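PDB 2IJ9: uridylate kinase from Archaeoglobus fulgidus, which probably catalyses the reversible, ATP-dependent phosphorylation of UMP to UDP, a step of pyrimidine nucleotide synthesis on the route to CTP. Local coordinates for residues K2-L7 with E125-D130; F36-G41 with A118-L123; A69-A74 with K86-D91; V90-A95 with G109-H114. The protein carries 1 engineered substitution. All blocks are in the same frame, centred on the assembly; numbering follows the deposited sequence.

Contact 1: residues K2-L7 with E125-D130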
loop_
_atom_site.group_PDB
_atom_site.type_symbol
_atom_site.label_atom_id
_atom_site.label_comp_id
_atom_site.label_asym_id
_atom_site.label_seq_id
_atom_site.Cartn_x
_atom_site.Cartn_y
_atom_site.Cartn_z
ATOM N N LYS B 2 -1.784 33.459 -9.381
ATOM C CA LYS B 2 -0.726 32.754 -8.664
ATOM C C LYS B 2 -1.387 31.840 -7.646
ATOM O O LYS B 2 -1.845 32.292 -6.590
ATOM C CB LYS B 2 0.221 33.720 -7.960
ATOM C CG LYS B 2 1.533 33.967 -8.675
ATOM C CD LYS B 2 2.303 35.046 -7.935
ATOM C CE LYS B 2 3.740 35.125 -8.393
ATOM N NZ LYS B 2 4.459 36.190 -7.658
ATOM N N VAL B 3 -1.445 30.554 -7.967
ATOM C CA VAL B 3 -2.093 29.592 -7.084
ATOM C C VAL B 3 -1.090 28.780 -6.290
ATOM O O VAL B 3 -0.150 28.199 -6.868
ATOM C CB VAL B 3 -2.934 28.585 -7.875
ATOM C CG1 VAL B 3 -3.756 27.725 -6.921
ATOM C CG2 VAL B 3 -3.827 29.301 -8.867
ATOM N N VAL B 4 -1.289 28.743 -4.972
ATOM C CA VAL B 4 -0.661 27.711 -4.147
ATOM C C VAL B 4 -1.719 26.655 -3.847
ATOM O O VAL B 4 -2.755 26.958 -3.246
ATOM C CB VAL B 4 -0.091 28.265 -2.807
ATOM C CG1 VAL B 4 0.491 27.137 -1.925
ATOM C CG2 VAL B 4 0.962 29.307 -3.072
ATOM N N LEU B 5 -1.462 25.424 -4.282
ATOM C CA LEU B 5 -2.333 24.296 -3.971
ATOM C C LEU B 5 -1.680 23.417 -2.924
ATOM O O LEU B 5 -0.482 23.120 -2.996
ATOM C CB LEU B 5 -2.610 23.474 -5.228
ATOM C CG LEU B 5 -3.438 22.203 -5.066
ATOM C CD1 LEU B 5 -4.770 22.560 -4.459
ATOM C CD2 LEU B 5 -3.602 21.487 -6.413
ATOM N N SER B 6 -2.473 22.980 -1.961
ATOM C CA SER B 6 -1.954 22.086 -0.940
ATOM C C SER B 6 -2.638 20.719 -1.024
ATOM O O SER B 6 -3.843 20.607 -0.819
ATOM C CB SER B 6 -2.144 22.703 0.451
ATOM O OG SER B 6 -1.133 22.281 1.353
ATOM N N LEU B 7 -1.863 19.687 -1.337
ATOM C CA LEU B 7 -2.356 18.327 -1.302
ATOM C C LEU B 7 -1.781 17.616 -0.087
ATOM O O LEU B 7 -0.592 17.325 -0.043
ATOM C CB LEU B 7 -1.953 17.600 -2.573
ATOM C CG LEU B 7 -2.474 18.217 -3.860
ATOM C CD1 LEU B 7 -1.619 17.750 -5.001
ATOM C CD2 LEU B 7 -3.921 17.801 -4.072
ATOM N N GLU B 125 2.700 33.341 0.995
ATOM C CA GLU B 125 3.147 34.634 1.492
ATOM C C GLU B 125 4.446 35.056 0.811
ATOM O O GLU B 125 4.493 36.119 0.214
ATOM C CB GLU B 125 3.312 34.545 3.005
ATOM C CG GLU B 125 3.692 35.815 3.713
ATOM C CD GLU B 125 4.091 35.540 5.155
ATOM O OE1 GLU B 125 5.041 34.747 5.357
ATOM O OE2 GLU B 125 3.458 36.102 6.082
ATOM N N PHE B 126 5.470 34.201 0.895
ATOM C CA PHE B 126 6.791 34.372 0.255
ATOM C C PHE B 126 6.713 34.851 -1.176
ATOM O O PHE B 126 7.394 35.799 -1.556
ATOM C CB PHE B 126 7.515 33.033 0.262
ATOM C CG PHE B 126 8.956 33.100 -0.149
ATOM C CD1 PHE B 126 9.940 33.450 0.769
ATOM C CD2 PHE B 126 9.343 32.751 -1.434
ATOM C CE1 PHE B 126 11.275 33.488 0.400
ATOM C CE2 PHE B 126 10.680 32.784 -1.808
ATOM C CZ PHE B 126 11.645 33.150 -0.887
ATOM N N ILE B 127 5.877 34.199 -1.972
ATOM C CA ILE B 127 5.777 34.533 -3.382
ATOM C C ILE B 127 4.631 35.478 -3.696
ATOM O O ILE B 127 4.362 35.730 -4.870
ATOM C CB ILE B 127 5.610 33.276 -4.228
ATOM C CG1 ILE B 127 4.272 32.595 -3.886
ATOM C CG2 ILE B 127 6.802 32.356 -4.006
ATOM C CD1 ILE B 127 3.629 31.789 -5.006
ATOM N N LYS B 128 3.972 35.996 -2.655
ATOM C CA LYS B 128 2.772 36.847 -2.790
ATOM C C LYS B 128 1.725 36.178 -3.676
ATOM O O LYS B 128 1.523 36.586 -4.834
ATOM C CB LYS B 128 3.119 38.241 -3.338
ATOM C CG LYS B 128 3.562 39.260 -2.289
ATOM C CD LYS B 128 5.076 39.207 -2.036
ATOM C CE LYS B 128 5.483 40.004 -0.795
ATOM N NZ LYS B 128 5.008 39.387 0.488
ATOM N N ALA B 129 1.086 35.132 -3.154
ATOM C CA ALA B 129 0.191 34.326 -3.981
ATOM C C ALA B 129 -1.173 34.979 -4.059
ATOM O O ALA B 129 -1.589 35.656 -3.115
ATOM C CB ALA B 129 0.081 32.923 -3.445
ATOM N N ASP B 130 -1.848 34.782 -5.192
ATOM C CA ASP B 130 -3.199 35.303 -5.412
ATOM C C ASP B 130 -4.239 34.503 -4.644
ATOM O O ASP B 130 -5.222 35.064 -4.151
ATOM C CB ASP B 130 -3.546 35.278 -6.900
ATOM C CG ASP B 130 -2.706 36.236 -7.704
ATOM O OD1 ASP B 130 -2.391 35.913 -8.865
ATOM O OD2 ASP B 130 -2.353 37.313 -7.178
#
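Lys-2 and Asp-130 bring the two backbones together at the start of strand 2-7, their CA atoms 4.8 Å apart, with a weak bond from Asp-130 N to Lys-2 O. The aspartate side chain returns a second bond beside it: Lys-2 N donates to Asp-130 OD1 over 2.6 Å (N-H...O 158°), reaching the oxygen on its anti side and somewhat out of the carboxylate plane. Asp-130 therefore meets both the N-H and the C=O of one residue. From the same residue the lysine chain, extended beyond CG, runs across the turn. Its CD passes 3.5 Å from Lys-128 O, and NZ ends on Ile-127 O at 2.8 Å, nearly along the C=O axis (165°). That carbonyl lies just beyond the end of helix 117-126, where Lys-128, with positive phi, is the C' residue of a Schellman motif. Behind this polar rim the contact turns apolar. Val-4 CG2 sits 3.7 Å from Ala-129 CB and 4.1 Å from Ile-127 CD1, the valine and isoleucine side chains crossing obliquely. The turn leads directly into strand 131-136, the parallel neighbour of strand 2-7. Val-4 also packs on Ala-120 and Ala-124 of helix 117-126 and on Phe-132 of the adjoining strand, while Ile-127 reaches Phe-36 of strand 34-39 and Glu-96 of helix 92-99.

Contact 2: residues F36-G41 with A118-L123. With SO4 (sulfate ion), chain D.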
loop_
_atom_site.group_PDB
_atom_site.type_symbol
_atom_site.label_atom_id
_atom_site.label_comp_id
_atom_site.label_asym_id
_atom_site.label_seq_id
_atom_site.Cartn_x
_atom_site.Cartn_y
_atom_site.Cartn_z
ATOM N N PHE B 36 1.777 26.561 -7.885
ATOM C CA PHE B 36 2.697 25.885 -7.005
ATOM C C PHE B 36 1.932 24.767 -6.323
ATOM O O PHE B 36 0.784 24.954 -5.913
ATOM C CB PHE B 36 3.223 26.863 -5.961
ATOM C CG PHE B 36 4.092 27.954 -6.532
ATOM C CD1 PHE B 36 5.448 28.013 -6.219
ATOM C CD2 PHE B 36 3.552 28.921 -7.378
ATOM C CE1 PHE B 36 6.241 29.012 -6.744
ATOM C CE2 PHE B 36 4.339 29.913 -7.902
ATOM C CZ PHE B 36 5.683 29.963 -7.579
ATOM N N VAL B 37 2.555 23.598 -6.214
ATOM C CA VAL B 37 1.948 22.467 -5.521
ATOM C C VAL B 37 2.823 21.977 -4.370
ATOM O O VAL B 37 4.004 21.685 -4.556
ATOM C CB VAL B 37 1.720 21.290 -6.464
ATOM C CG1 VAL B 37 1.035 20.174 -5.709
ATOM C CG2 VAL B 37 0.871 21.702 -7.656
ATOM N N VAL B 38 2.237 21.889 -3.184
ATOM C CA VAL B 38 2.923 21.309 -2.036
ATOM C C VAL B 38 2.284 19.973 -1.592
ATOM O O VAL B 38 1.215 19.945 -0.973
ATOM C CB VAL B 38 2.925 22.278 -0.848
ATOM C CG1 VAL B 38 3.745 21.703 0.324
ATOM C CG2 VAL B 38 3.442 23.634 -1.283
ATOM N N VAL B 39 2.953 18.870 -1.892
ATOM C CA VAL B 39 2.459 17.564 -1.504
ATOM C C VAL B 39 2.934 17.176 -0.093
ATOM O O VAL B 39 3.961 17.640 0.390
ATOM C CB VAL B 39 2.893 16.485 -2.507
ATOM C CG1 VAL B 39 2.850 17.022 -3.952
ATOM C CG2 VAL B 39 4.270 16.001 -2.171
ATOM N N GLY B 40 2.169 16.321 0.569
ATOM C CA GLY B 40 2.511 15.868 1.902
ATOM C C GLY B 40 2.937 14.414 1.910
ATOM O O GLY B 40 2.943 13.747 0.870
ATOM N N GLY B 41 3.287 13.911 3.090
ATOM C CA GLY B 41 3.870 12.576 3.206
ATOM C C GLY B 41 2.950 11.382 3.011
ATOM O O GLY B 41 3.408 10.307 2.597
ATOM N N ALA B 118 0.929 24.691 6.770
ATOM C CA ALA B 118 1.789 25.794 7.194
ATOM C C ALA B 118 2.818 26.063 6.115
ATOM O O ALA B 118 2.945 27.192 5.649
ATOM C CB ALA B 118 2.453 25.478 8.519
ATOM N N THR B 119 3.509 25.008 5.689
ATOM C CA THR B 119 4.481 25.112 4.613
ATOM C C THR B 119 3.926 25.852 3.401
ATOM O O THR B 119 4.554 26.781 2.904
ATOM C CB THR B 119 4.954 23.737 4.198
ATOM O OG1 THR B 119 5.738 23.179 5.261
ATOM C CG2 THR B 119 5.776 23.809 2.903
ATOM N N ALA B 120 2.737 25.465 2.956
ATOM C CA ALA B 120 2.147 26.080 1.779
ATOM C C ALA B 120 1.658 27.489 2.058
ATOM O O ALA B 120 1.652 28.323 1.156
ATOM C CB ALA B 120 1.021 25.225 1.225
ATOM N N ALA B 121 1.244 27.753 3.298
ATOM C CA ALA B 121 0.847 29.112 3.697
ATOM C C ALA B 121 2.055 30.032 3.618
ATOM O O ALA B 121 1.996 31.075 2.963
ATOM C CB ALA B 121 0.234 29.134 5.099
ATOM N N LEU B 122 3.150 29.623 4.267
ATOM C CA LEU B 122 4.449 30.283 4.128
ATOM C C LEU B 122 4.838 30.562 2.663
ATOM O O LEU B 122 5.183 31.689 2.322
ATOM C CB LEU B 122 5.520 29.454 4.825
ATOM C CG LEU B 122 5.323 29.330 6.340
ATOM C CD1 LEU B 122 5.930 28.038 6.868
ATOM C CD2 LEU B 122 5.885 30.525 7.079
ATOM N N LEU B 123 4.756 29.542 1.808
ATOM C CA LEU B 123 5.059 29.678 0.381
ATOM C C LEU B 123 4.201 30.710 -0.324
ATOM O O LEU B 123 4.705 31.501 -1.116
ATOM C CB LEU B 123 4.941 28.335 -0.339
ATOM C CG LEU B 123 5.330 28.375 -1.820
ATOM C CD1 LEU B 123 6.748 28.883 -1.980
ATOM C CD2 LEU B 123 5.167 27.009 -2.496
HETATM S S SO4 D . 0.920 15.131 5.390
HETATM O O1 SO4 D . 0.255 15.756 4.256
HETATM O O2 SO4 D . 2.369 15.172 5.211
HETATM O O3 SO4 D . 0.567 15.879 6.598
HETATM O O4 SO4 D . 0.510 13.733 5.498
#
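Val-38 points from strand 36-39 into one face of helix 118-123 and divides its two methyl groups among three helix residues. CG1, anti to the backbone N (chi1 -176°), meets Thr-119 CG2 at 3.9 Å, the two side chains crossing at a slant. CG2 faces the other way along the helix: it rests 3.8 Å from Ala-120 CB and 4.0 Å from Leu-123 CD2. Val-38 and Leu-123 pass each other in opposite directions. The leucine CG is itself anti to the backbone N (chi1 -176°), and from it CD2 becomes the shared methyl of the contact, since it also approaches Phe-36 CD1 to 3.9 Å. Phe-36 and Leu-123 cross at about a right angle, and the methyl comes to the ring obliquely and also lies near Phe-36 CB. Strand and helix run nearly antiparallel, at 160°, with axes 9.0 Å apart, as expected where a helix packs on a parallel sheet in an alpha/beta fold such as that of the amino acid kinase family. The small Ala-120 lies at the closest pairing of the two backbones, opposite Val-38. Strand 34-39 then runs out into a glycine-rich turn that holds a sulfate ion. Gly-41 N donates to sulfate O2 over 2.6 Å, Gly-42 N also binds the ion, and Gly-40 CA lies 3.3 Å from sulfate O1. Gly-41 and Gly-42 are predicted to bind UMP and ATP respectively, so the sulfate, probably from the crystallisation liquor, may occupy a phosphate position.

Contact 3: residues A69-A74 with K86-D91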
loop_
_atom_site.group_PDB
_atom_site.type_symbol
_atom_site.label_atom_id
_atom_site.label_comp_id
_atom_site.label_asym_id
_atom_site.label_seq_id
_atom_site.Cartn_x
_atom_site.Cartn_y
_atom_site.Cartn_z
ATOM N N ALA B 69 10.088 11.530 2.179
ATOM C CA ALA B 69 8.819 10.980 1.723
ATOM C C ALA B 69 7.970 11.980 0.929
ATOM O O ALA B 69 7.511 11.674 -0.182
ATOM C CB ALA B 69 8.047 10.457 2.913
ATOM N N THR B 70 7.771 13.173 1.490
ATOM C CA THR B 70 7.004 14.176 0.786
ATOM C C THR B 70 7.614 14.360 -0.603
ATOM O O THR B 70 6.901 14.315 -1.595
ATOM C CB THR B 70 6.925 15.522 1.553
ATOM O OG1 THR B 70 8.239 16.082 1.692
ATOM C CG2 THR B 70 6.348 15.323 2.924
ATOM N N ARG B 71 8.937 14.508 -0.658
ATOM C CA ARG B 71 9.647 14.777 -1.908
ATOM C C ARG B 71 9.408 13.668 -2.929
ATOM O O ARG B 71 9.274 13.933 -4.119
ATOM C CB ARG B 71 11.151 14.913 -1.658
ATOM C CG ARG B 71 11.551 15.891 -0.575
ATOM C CD ARG B 71 11.914 17.229 -1.145
ATOM N NE ARG B 71 12.235 18.179 -0.086
ATOM C CZ ARG B 71 13.412 18.238 0.521
ATOM N NH1 ARG B 71 14.375 17.397 0.171
ATOM N NH2 ARG B 71 13.624 19.136 1.473
ATOM N N LEU B 72 9.344 12.433 -2.441
ATOM C CA LEU B 72 9.083 11.261 -3.267
ATOM C C LEU B 72 7.669 11.278 -3.862
ATOM O O LEU B 72 7.489 11.075 -5.062
ATOM C CB LEU B 72 9.300 9.983 -2.451
ATOM C CG LEU B 72 9.362 8.678 -3.238
ATOM C CD1 LEU B 72 9.995 8.818 -4.630
ATOM C CD2 LEU B 72 10.121 7.686 -2.416
ATOM N N ASN B 73 6.676 11.525 -3.016
ATOM C CA ASN B 73 5.336 11.745 -3.497
ATOM C C ASN B 73 5.319 12.835 -4.549
ATOM O O ASN B 73 4.663 12.710 -5.586
ATOM C CB ASN B 73 4.434 12.125 -2.338
ATOM C CG ASN B 73 4.245 10.995 -1.384
ATOM O OD1 ASN B 73 4.198 11.187 -0.172
ATOM N ND2 ASN B 73 4.149 9.789 -1.925
ATOM N N ALA B 74 6.069 13.894 -4.285
ATOM C CA ALA B 74 6.096 15.035 -5.172
ATOM C C ALA B 74 6.634 14.636 -6.544
ATOM O O ALA B 74 6.081 15.041 -7.576
ATOM C CB ALA B 74 6.924 16.111 -4.577
ATOM N N LYS B 86 10.940 19.402 -13.519
ATOM C CA LYS B 86 11.408 18.052 -13.144
ATOM C C LYS B 86 12.285 18.023 -11.891
ATOM O O LYS B 86 12.683 16.967 -11.435
ATOM C CB LYS B 86 12.186 17.408 -14.284
ATOM C CG LYS B 86 11.446 17.346 -15.587
ATOM C CD LYS B 86 10.265 16.420 -15.498
ATOM C CE LYS B 86 9.315 16.647 -16.665
ATOM N NZ LYS B 86 10.047 16.637 -17.963
ATOM N N LYS B 87 12.611 19.184 -11.348
ATOM C CA LYS B 87 13.348 19.249 -10.114
ATOM C C LYS B 87 12.310 19.443 -9.010
ATOM O O LYS B 87 11.345 20.164 -9.187
ATOM C CB LYS B 87 14.326 20.430 -10.195
ATOM C CG LYS B 87 14.903 20.932 -8.877
ATOM C CD LYS B 87 16.376 20.579 -8.700
ATOM C CE LYS B 87 16.949 21.237 -7.430
ATOM N NZ LYS B 87 18.434 21.117 -7.327
ATOM N N VAL B 88 12.491 18.767 -7.888
ATOM C CA VAL B 88 11.737 19.107 -6.701
ATOM C C VAL B 88 12.536 20.126 -5.886
ATOM O O VAL B 88 13.591 19.785 -5.338
ATOM C CB VAL B 88 11.440 17.857 -5.831
ATOM C CG1 VAL B 88 10.773 18.245 -4.515
ATOM C CG2 VAL B 88 10.546 16.891 -6.565
ATOM N N PRO B 89 12.039 21.376 -5.797
ATOM C CA PRO B 89 12.715 22.376 -4.976
ATOM C C PRO B 89 12.779 21.977 -3.526
ATOM O O PRO B 89 11.867 21.313 -3.027
ATOM C CB PRO B 89 11.834 23.617 -5.112
ATOM C CG PRO B 89 10.566 23.139 -5.614
ATOM C CD PRO B 89 10.849 21.941 -6.448
ATOM N N VAL B 90 13.848 22.408 -2.865
ATOM C CA VAL B 90 14.155 22.000 -1.506
ATOM C C VAL B 90 13.982 23.200 -0.575
ATOM O O VAL B 90 14.096 23.079 0.651
ATOM C CB VAL B 90 15.590 21.447 -1.456
ATOM C CG1 VAL B 90 16.599 22.575 -1.601
ATOM C CG2 VAL B 90 15.842 20.663 -0.200
ATOM N N ASP B 91 13.714 24.356 -1.190
ATOM C CA ASP B 91 13.430 25.621 -0.496
ATOM C C ASP B 91 12.679 26.579 -1.425
ATOM O O ASP B 91 12.638 26.386 -2.637
ATOM C CB ASP B 91 14.704 26.279 0.070
ATOM C CG ASP B 91 15.637 26.818 -1.014
ATOM O OD1 ASP B 91 15.207 27.660 -1.829
ATOM O OD2 ASP B 91 16.820 26.413 -1.035
#
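Two torsions of Arg-71 bring its CD to Val-88: chi1 of -52° sets CG anti to the carbonyl carbon, and a bend at chi2 (-96°) turns CD toward the loop. CD then lies 3.7 Å from Val-88 CG1, the two side chains slanting across one another. Farther out, the guanidinium meets Val-90, whose CG2 stands over one face of the group, 3.2 Å from Arg-71 NH2 and 3.5 Å from Arg-71 CZ. The arginine thus gives its aliphatic part to Val-88 and its flat end to Val-90. Val-88 has a second methyl, CG2, directed back at the helix; it approaches Arg-71 O at 4.0 Å and Ala-74 CB at 4.2 Å. Val-88 thus packs against residues about one helical turn apart, Arg-71 and Ala-74, and no hydrogen bond crosses between the segments. The guanidinium is tied on elsewhere through a weak bond from Arg-71 NE to Gly-109 O, next to the predicted UMP-binding loop. The contact folds the connection after helix 59-80 back along that helix before helix 92-99 begins. Pro-89, facing the other way, packs on Ala-95 and Leu-98 of helix 92-99 and on Val-105 and Met-107 of strand 104-107. Ala-74 touches Val-106 of the same strand, whereas Leu-72 meets Ile-65 of the second subunit.

Contact 4: residues V90-A95 with G109-H114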
loop_
_atom_site.group_PDB
_atom_site.type_symbol
_atom_site.label_atom_id
_atom_site.label_comp_id
_atom_site.label_asym_id
_atom_site.label_seq_id
_atom_site.Cartn_x
_atom_site.Cartn_y
_atom_site.Cartn_z
ATOM N N VAL B 90 13.848 22.408 -2.865
ATOM C CA VAL B 90 14.155 22.000 -1.506
ATOM C C VAL B 90 13.982 23.200 -0.575
ATOM O O VAL B 90 14.096 23.079 0.651
ATOM C CB VAL B 90 15.590 21.447 -1.456
ATOM C CG1 VAL B 90 16.599 22.575 -1.601
ATOM C CG2 VAL B 90 15.842 20.663 -0.200
ATOM N N ASP B 91 13.714 24.356 -1.190
ATOM C CA ASP B 91 13.430 25.621 -0.496
ATOM C C ASP B 91 12.679 26.579 -1.425
ATOM O O ASP B 91 12.638 26.386 -2.637
ATOM C CB ASP B 91 14.704 26.279 0.070
ATOM C CG ASP B 91 15.637 26.818 -1.014
ATOM O OD1 ASP B 91 15.207 27.660 -1.829
ATOM O OD2 ASP B 91 16.820 26.413 -1.035
ATOM N N PHE B 92 12.115 27.630 -0.850
ATOM C CA PHE B 92 11.195 28.488 -1.576
ATOM C C PHE B 92 11.917 29.288 -2.654
ATOM O O PHE B 92 11.347 29.551 -3.700
ATOM C CB PHE B 92 10.447 29.434 -0.623
ATOM C CG PHE B 92 9.798 28.753 0.561
ATOM C CD1 PHE B 92 8.438 28.875 0.778
ATOM C CD2 PHE B 92 10.549 28.022 1.476
ATOM C CE1 PHE B 92 7.824 28.267 1.857
ATOM C CE2 PHE B 92 9.938 27.404 2.550
ATOM C CZ PHE B 92 8.566 27.536 2.743
ATOM N N MET B 93 13.161 29.694 -2.398
ATOM C CA MET B 93 13.915 30.471 -3.382
ATOM C C MET B 93 14.045 29.636 -4.641
ATOM O O MET B 93 13.667 30.091 -5.716
ATOM C CB MET B 93 15.282 30.886 -2.846
ATOM C CG MET B 93 15.227 31.971 -1.795
ATOM S SD MET B 93 16.272 31.603 -0.370
ATOM C CE MET B 93 15.584 32.716 0.844
ATOM N N GLU B 94 14.532 28.399 -4.488
ATOM C CA GLU B 94 14.491 27.396 -5.560
ATOM C C GLU B 94 13.101 27.300 -6.196
ATOM O O GLU B 94 12.974 27.322 -7.418
ATOM C CB GLU B 94 14.887 26.009 -5.051
ATOM C CG GLU B 94 16.370 25.748 -4.924
ATOM C CD GLU B 94 16.694 24.267 -4.717
ATOM O OE1 GLU B 94 17.786 23.962 -4.193
ATOM O OE2 GLU B 94 15.874 23.402 -5.083
ATOM N N ALA B 95 12.067 27.207 -5.356
ATOM C CA ALA B 95 10.683 27.085 -5.824
ATOM C C ALA B 95 10.264 28.261 -6.673
ATOM O O ALA B 95 9.575 28.082 -7.677
ATOM C CB ALA B 95 9.734 26.925 -4.662
ATOM N N GLY B 109 8.256 19.057 1.596
ATOM C CA GLY B 109 8.514 19.925 2.740
ATOM C C GLY B 109 9.804 20.704 2.571
ATOM O O GLY B 109 10.556 20.488 1.611
ATOM N N THR B 110 10.049 21.629 3.500
ATOM C CA THR B 110 11.320 22.361 3.567
ATOM C C THR B 110 11.921 22.267 4.966
ATOM O O THR B 110 12.728 21.380 5.232
ATOM C CB THR B 110 11.168 23.835 3.163
ATOM O OG1 THR B 110 10.192 24.464 3.999
ATOM C CG2 THR B 110 10.713 23.948 1.733
ATOM N N PHE B 111 11.518 23.168 5.861
ATOM C CA PHE B 111 12.014 23.144 7.235
ATOM C C PHE B 111 11.407 21.952 7.966
ATOM O O PHE B 111 10.194 21.741 7.917
ATOM C CB PHE B 111 11.696 24.422 8.040
ATOM C CG PHE B 111 11.124 25.570 7.243
ATOM C CD1 PHE B 111 11.858 26.213 6.246
ATOM C CD2 PHE B 111 9.854 26.052 7.546
ATOM C CE1 PHE B 111 11.322 27.295 5.550
ATOM C CE2 PHE B 111 9.315 27.128 6.853
ATOM C CZ PHE B 111 10.048 27.753 5.863
ATOM N N PRO B 112 12.255 21.147 8.612
ATOM C CA PRO B 112 11.850 20.086 9.527
ATOM C C PRO B 112 11.062 20.604 10.738
ATOM O O PRO B 112 11.620 20.767 11.821
ATOM C CB PRO B 112 13.190 19.488 9.964
ATOM C CG PRO B 112 14.125 19.805 8.847
ATOM C CD PRO B 112 13.714 21.174 8.419
ATOM N N GLY B 113 9.769 20.852 10.548
ATOM C CA GLY B 113 8.902 21.328 11.624
ATOM C C GLY B 113 7.440 21.083 11.303
ATOM O O GLY B 113 7.074 20.004 10.830
ATOM N N HIS B 114 6.603 22.089 11.562
ATOM C CA HIS B 114 5.180 22.037 11.206
ATOM C C HIS B 114 5.021 21.967 9.686
ATOM O O HIS B 114 5.899 22.413 8.942
ATOM C CB HIS B 114 4.400 23.212 11.816
ATOM C CG HIS B 114 4.228 23.115 13.302
ATOM N ND1 HIS B 114 5.206 23.501 14.193
ATOM C CD2 HIS B 114 3.194 22.666 14.052
ATOM C CE1 HIS B 114 4.781 23.299 15.428
ATOM N NE2 HIS B 114 3.563 22.792 15.370
#
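Thr-110 points at the start of helix 92-99 and is split between Val-90, Asp-91 and Phe-92: CG2 lies 3.7 Å from Val-90 O and 3.9 Å from Asp-91 CA, while OG1, set between the backbone N and the carbonyl carbon (chi1 57°), comes to 3.3 Å from Phe-92 CE2. Threonine and phenylalanine cross at about a right angle. Phe-111 follows, and its ring lies nearly parallel to that of Phe-92, the planes at 19° with centroids 5.3 Å apart. The rings are strongly displaced and meet chiefly at their outer atoms, Phe-111 CE1 and CZ against Phe-92 CE2 and CZ. Thr-110 OG1 also stands over one face of the Phe-111 ring, offset toward its rim. At Pro-112 the chain makes an inverse gamma turn, closed by a weak bond from Gly-113 N to Phe-111 O, and carries Gly-113 and His-114 away from the helix. Residues 110-114 belong to the predicted UMP-binding loop. The helix start that Thr-110 and Phe-111 meet is held by Asp-91, the N-cap, whose OD1 accepts Glu-94 N over 2.8 Å, and by Val-90 N donating to Glu-94 OE2. Beyond the loop, Phe-92 packs on Leu-122, Leu-123 and Phe-126 of helix 117-126, Phe-111 shares Leu-122, and Pro-112 touches Asp-63 and Tyr-64 of helix 59-80.

From the N terminus, strand 2-7 opens the widest loop, which contact 1 closes at the turn after helix 117-126. Contact 2 lies nested within it, joining the neighbouring strand 34-39 to the same helix; the two touch through strand pairing. Both remaining contacts fall inside contact 2. Contact 3 closes a short loop made of the end of helix 59-80 and the connection after it, and contact 4 starts on its final residues, Val-90 and Asp-91, before reaching the loop at 109-114. Phe-92 links contact 4 to contacts 1 and 2 through helix 117-126, while contacts 1 and 3 do not touch, their centres about 17 Å apart.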